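Local coordinates for protein trans-isoprenyl diphosphate synthase (Caulobacter crescentus, PDB 3OYR) that probably condenses isopentenyl diphosphate with an allylic diphosphate to make all-trans-octaprenyl diphosphate, the precursor of the quinone side chain, at residues R26-A31 and N327-E331; Y220-L224 and L333-A337. Where two conformers were deposited one is given. Residues are numbered along the deposited sequence.

Interaction 1: residues R26-A31 and N327-E331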
# COMPACT_ATOMS: atom_id res chain seq x y z
N ARG B 26 23.27 19.39 11.06
CA ARG B 26 23.38 20.39 10.00
C ARG B 26 22.23 20.25 8.99
O ARG B 26 21.62 21.26 8.57
CB ARG B 26 24.74 20.29 9.30
CG ARG B 26 24.99 21.32 8.20
CD ARG B 26 26.38 21.12 7.61
NE ARG B 26 27.35 20.79 8.64
CZ ARG B 26 28.14 21.68 9.23
NH1 ARG B 26 29.00 21.29 10.17
NH2 ARG B 26 28.09 22.96 8.88
N LEU B 27 21.93 19.01 8.60
CA LEU B 27 20.81 18.72 7.71
C LEU B 27 19.48 19.27 8.28
O LEU B 27 18.78 20.00 7.60
CB LEU B 27 20.69 17.20 7.43
CG LEU B 27 19.64 16.76 6.41
CD1 LEU B 27 19.65 17.62 5.13
CD2 LEU B 27 19.86 15.33 6.04
N VAL B 28 19.19 18.93 9.53
CA VAL B 28 17.96 19.30 10.20
C VAL B 28 17.79 20.82 10.27
O VAL B 28 16.72 21.37 9.96
CB VAL B 28 17.93 18.67 11.59
CG1 VAL B 28 16.83 19.27 12.48
CG2 VAL B 28 17.77 17.17 11.44
N ARG B 29 18.89 21.50 10.61
CA ARG B 29 18.92 22.95 10.70
C ARG B 29 18.75 23.63 9.34
O ARG B 29 17.96 24.56 9.20
CB ARG B 29 20.24 23.35 11.32
CG ARG B 29 20.32 24.76 11.83
CD ARG B 29 21.55 24.88 12.70
NE ARG B 29 22.80 24.76 11.95
CZ ARG B 29 23.74 23.83 12.15
NH1 ARG B 29 23.63 22.91 13.11
NH2 ARG B 29 24.81 23.83 11.39
N LEU B 30 19.46 23.15 8.32
CA LEU B 30 19.30 23.69 6.97
C LEU B 30 17.88 23.47 6.41
O LEU B 30 17.37 24.30 5.66
CB LEU B 30 20.32 23.08 6.01
CG LEU B 30 21.77 23.55 6.15
CD1 LEU B 30 22.65 22.56 5.42
CD2 LEU B 30 21.95 24.99 5.60
N ALA B 31 17.25 22.37 6.81
CA ALA B 31 15.96 21.96 6.26
C ALA B 31 14.74 22.41 7.09
O ALA B 31 13.60 22.22 6.66
CB ALA B 31 15.93 20.46 6.06
N ASN B 327 29.16 23.06 -0.78
CA ASN B 327 28.40 24.00 0.04
C ASN B 327 27.88 23.33 1.32
O ASN B 327 28.26 22.21 1.63
CB ASN B 327 27.27 24.64 -0.78
CG ASN B 327 26.29 23.62 -1.36
OD1 ASN B 327 26.06 22.54 -0.81
ND2 ASN B 327 25.70 23.99 -2.47
N ASP B 328 27.00 24.02 2.05
CA ASP B 328 26.47 23.50 3.32
C ASP B 328 25.55 22.29 3.15
O ASP B 328 25.58 21.37 3.96
CB ASP B 328 25.73 24.60 4.10
CG ASP B 328 26.69 25.61 4.72
OD1 ASP B 328 26.36 26.82 4.72
OD2 ASP B 328 27.76 25.20 5.21
N TRP B 329 24.74 22.32 2.10
CA TRP B 329 23.83 21.22 1.77
C TRP B 329 24.65 19.97 1.48
O TRP B 329 24.37 18.89 2.03
CB TRP B 329 22.98 21.56 0.55
CG TRP B 329 21.85 22.47 0.88
CD1 TRP B 329 21.70 23.76 0.47
CD2 TRP B 329 20.71 22.16 1.69
NE1 TRP B 329 20.54 24.28 0.97
CE2 TRP B 329 19.91 23.32 1.74
CE3 TRP B 329 20.29 21.02 2.40
CZ2 TRP B 329 18.70 23.38 2.45
CZ3 TRP B 329 19.09 21.07 3.09
CH2 TRP B 329 18.31 22.24 3.10
N ARG B 330 25.68 20.13 0.65
CA ARG B 330 26.57 18.98 0.37
C ARG B 330 27.27 18.41 1.61
O ARG B 330 27.27 17.19 1.83
CB ARG B 330 27.58 19.25 -0.75
CG ARG B 330 27.93 17.96 -1.48
CD ARG B 330 29.09 18.08 -2.43
NE ARG B 330 30.35 18.05 -1.71
CZ ARG B 330 31.54 18.26 -2.27
NH1 ARG B 330 31.64 18.53 -3.57
NH2 ARG B 330 32.62 18.20 -1.51
N GLU B 331 27.82 19.30 2.44
CA GLU B 331 28.42 18.88 3.72
C GLU B 331 27.44 18.18 4.67
O GLU B 331 27.81 17.22 5.37
CB GLU B 331 29.04 20.10 4.42
CG GLU B 331 29.63 19.82 5.81
CD GLU B 331 31.15 19.86 5.85
OE1 GLU B 331 31.72 19.38 6.87
OE2 GLU B 331 31.79 20.37 4.90
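R26, in the first turn of helix 25-45, reaches across to the start of helix 328-342. R26 CD lies 3.7 Å from D328 O and R26 NE 3.8 Å from E331 CG, which sits over one face of the guanidinium; the charge of R26 is met by a salt bridge to E335, one turn beyond E331. D328 is only a loose electrostatic neighbour, with R26 NH2 4.3 Å from D328 OD2. L27 CD1 touches the edge of the W329 ring (4.0 Å to W329 CZ3). L30 comes closest, with L30 O 3.4 Å from W329 CH2; L30 CB stands 3.8 Å from the centroid of the W329 six-membered ring, a CH-pi contact over the face, while L30 CD1 meets D328 O at 3.5 Å. A31 CB finishes the apolar patch, 4.2 Å from W329 CH2. N327 is the N-cap of helix 328-342, R330 N donating to N327 OD1 (2.8 Å). Helix 68-79 lies against both partners, A75 touching L27, L71 A31 and R78 W329, in the mostly helical isoprenoid synthase fold.

Interaction 2: residues Y220-L224 and L333-A337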
# COMPACT_ATOMS: atom_id res chain seq x y z
N TYR B 220 23.68 8.75 -4.48
CA TYR B 220 23.92 9.11 -3.08
C TYR B 220 22.94 8.37 -2.18
O TYR B 220 23.34 7.72 -1.23
CB TYR B 220 23.85 10.66 -2.84
CG TYR B 220 23.80 11.00 -1.37
CD1 TYR B 220 24.96 11.04 -0.60
CD2 TYR B 220 22.57 11.23 -0.73
CE1 TYR B 220 24.92 11.32 0.76
CE2 TYR B 220 22.54 11.49 0.64
CZ TYR B 220 23.71 11.55 1.37
OH TYR B 220 23.66 11.80 2.71
N GLY B 221 21.65 8.48 -2.50
CA GLY B 221 20.61 7.88 -1.67
C GLY B 221 20.67 6.35 -1.64
O GLY B 221 20.51 5.76 -0.58
N LEU B 222 20.94 5.71 -2.79
CA LEU B 222 21.02 4.25 -2.85
C LEU B 222 22.13 3.74 -1.94
O LEU B 222 21.92 2.86 -1.07
CB LEU B 222 21.23 3.78 -4.30
CG LEU B 222 20.85 2.36 -4.71
CD1 LEU B 222 21.89 1.33 -4.29
CD2 LEU B 222 19.48 1.98 -4.18
N ASN B 223 23.33 4.29 -2.12
CA ASN B 223 24.44 3.94 -1.26
C ASN B 223 24.22 4.30 0.21
O ASN B 223 24.59 3.51 1.10
CB ASN B 223 25.77 4.49 -1.80
CG ASN B 223 26.17 3.81 -3.08
OD1 ASN B 223 26.57 2.65 -3.08
ND2 ASN B 223 26.07 4.54 -4.17
N LEU B 224 23.60 5.46 0.47
CA LEU B 224 23.26 5.82 1.86
C LEU B 224 22.34 4.76 2.48
O LEU B 224 22.55 4.35 3.62
CB LEU B 224 22.62 7.20 1.97
CG LEU B 224 22.40 7.57 3.44
CD1 LEU B 224 23.29 8.68 3.85
CD2 LEU B 224 20.99 7.92 3.73
N LEU B 333 24.86 16.43 3.74
CA LEU B 333 24.64 15.08 3.18
C LEU B 333 25.83 14.15 3.38
O LEU B 333 25.68 12.94 3.55
CB LEU B 333 24.25 15.16 1.71
CG LEU B 333 22.84 15.72 1.46
CD1 LEU B 333 22.53 15.64 0.01
CD2 LEU B 333 21.80 14.95 2.27
N GLU B 334 27.02 14.72 3.43
CA GLU B 334 28.19 13.91 3.75
C GLU B 334 28.20 13.52 5.22
O GLU B 334 28.51 12.38 5.57
CB GLU B 334 29.46 14.62 3.32
CG GLU B 334 29.58 14.66 1.80
CD GLU B 334 30.75 15.50 1.31
OE1 GLU B 334 31.22 16.36 2.08
OE2 GLU B 334 31.18 15.30 0.16
N GLU B 335 27.76 14.44 6.08
CA GLU B 335 27.70 14.13 7.50
C GLU B 335 26.61 13.09 7.79
O GLU B 335 26.76 12.27 8.71
CB GLU B 335 27.52 15.42 8.33
CG GLU B 335 28.77 16.32 8.34
CD GLU B 335 28.54 17.68 8.99
OE1 GLU B 335 27.37 18.11 9.13
OE2 GLU B 335 29.53 18.33 9.36
N LEU B 336 25.54 13.12 7.01
CA LEU B 336 24.47 12.12 7.14
C LEU B 336 24.95 10.72 6.76
O LEU B 336 24.57 9.72 7.41
CB LEU B 336 23.23 12.51 6.31
CG LEU B 336 22.07 11.52 6.22
CD1 LEU B 336 21.35 11.38 7.57
CD2 LEU B 336 21.09 11.91 5.14
N ALA B 337 25.78 10.64 5.73
CA ALA B 337 26.38 9.37 5.30
C ALA B 337 27.18 8.69 6.41
O ALA B 337 27.04 7.49 6.64
CB ALA B 337 27.24 9.59 4.04
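Helices 211-238 and 328-342 run in nearly the same direction here, their local axes 20° apart and 11.1 Å from each other at closest approach. The backbones draw together toward the C-terminal ends, from 8.7 Å between Y220 CA and L333 CA to 5.8 Å between L224 CA and A337 CA. Y220 spans the wider end: L333 CD1 lies over one face of its ring, L333 CB is 3.7 Å from Y220 CZ, and the hydroxyl extends to the backbone, where Y220 OH donates a very short hydrogen bond of 2.5 Å to L333 O. L333 O also accepts from A337 N within the helix (3.2 Å), so it serves two donors. At the narrower end L224 CD1 packs 3.5 Å from A337 CA and 3.9 Å from L336 CG; the small A337 side chain is compatible with this close approach. L224 and L336 both also touch M72 of helix 68-79, and Y220 touches A317 of helix 302-320. All five touching residues are buried, and the contact is mainly apolar; the phenol's one polar atom is paired with a main-chain carbonyl, which joins the C-terminal helix to the helix that carries the calcium ligand D232.

Both contacts use helix 328-342, interaction 1 at its N-terminal start and interaction 2 one to two turns later, so this last helix packs against helix 25-45 and helix 211-238 in turn. Interaction 1 is partly buried, about 20 Å from the chain centre (centre to centre), and mixes charged, partly or fully exposed residues with an indole-centred apolar patch, without a hydrogen bond between its segments. Interaction 2, about 12 Å from that centre, is fully buried and adds a single hydrogen bond to aliphatic and aromatic packing. They meet directly: R26 NE forms a 2.7 Å salt bridge with E335 OE1, and L27 CD2 packs 3.7 Å from L336 CD2.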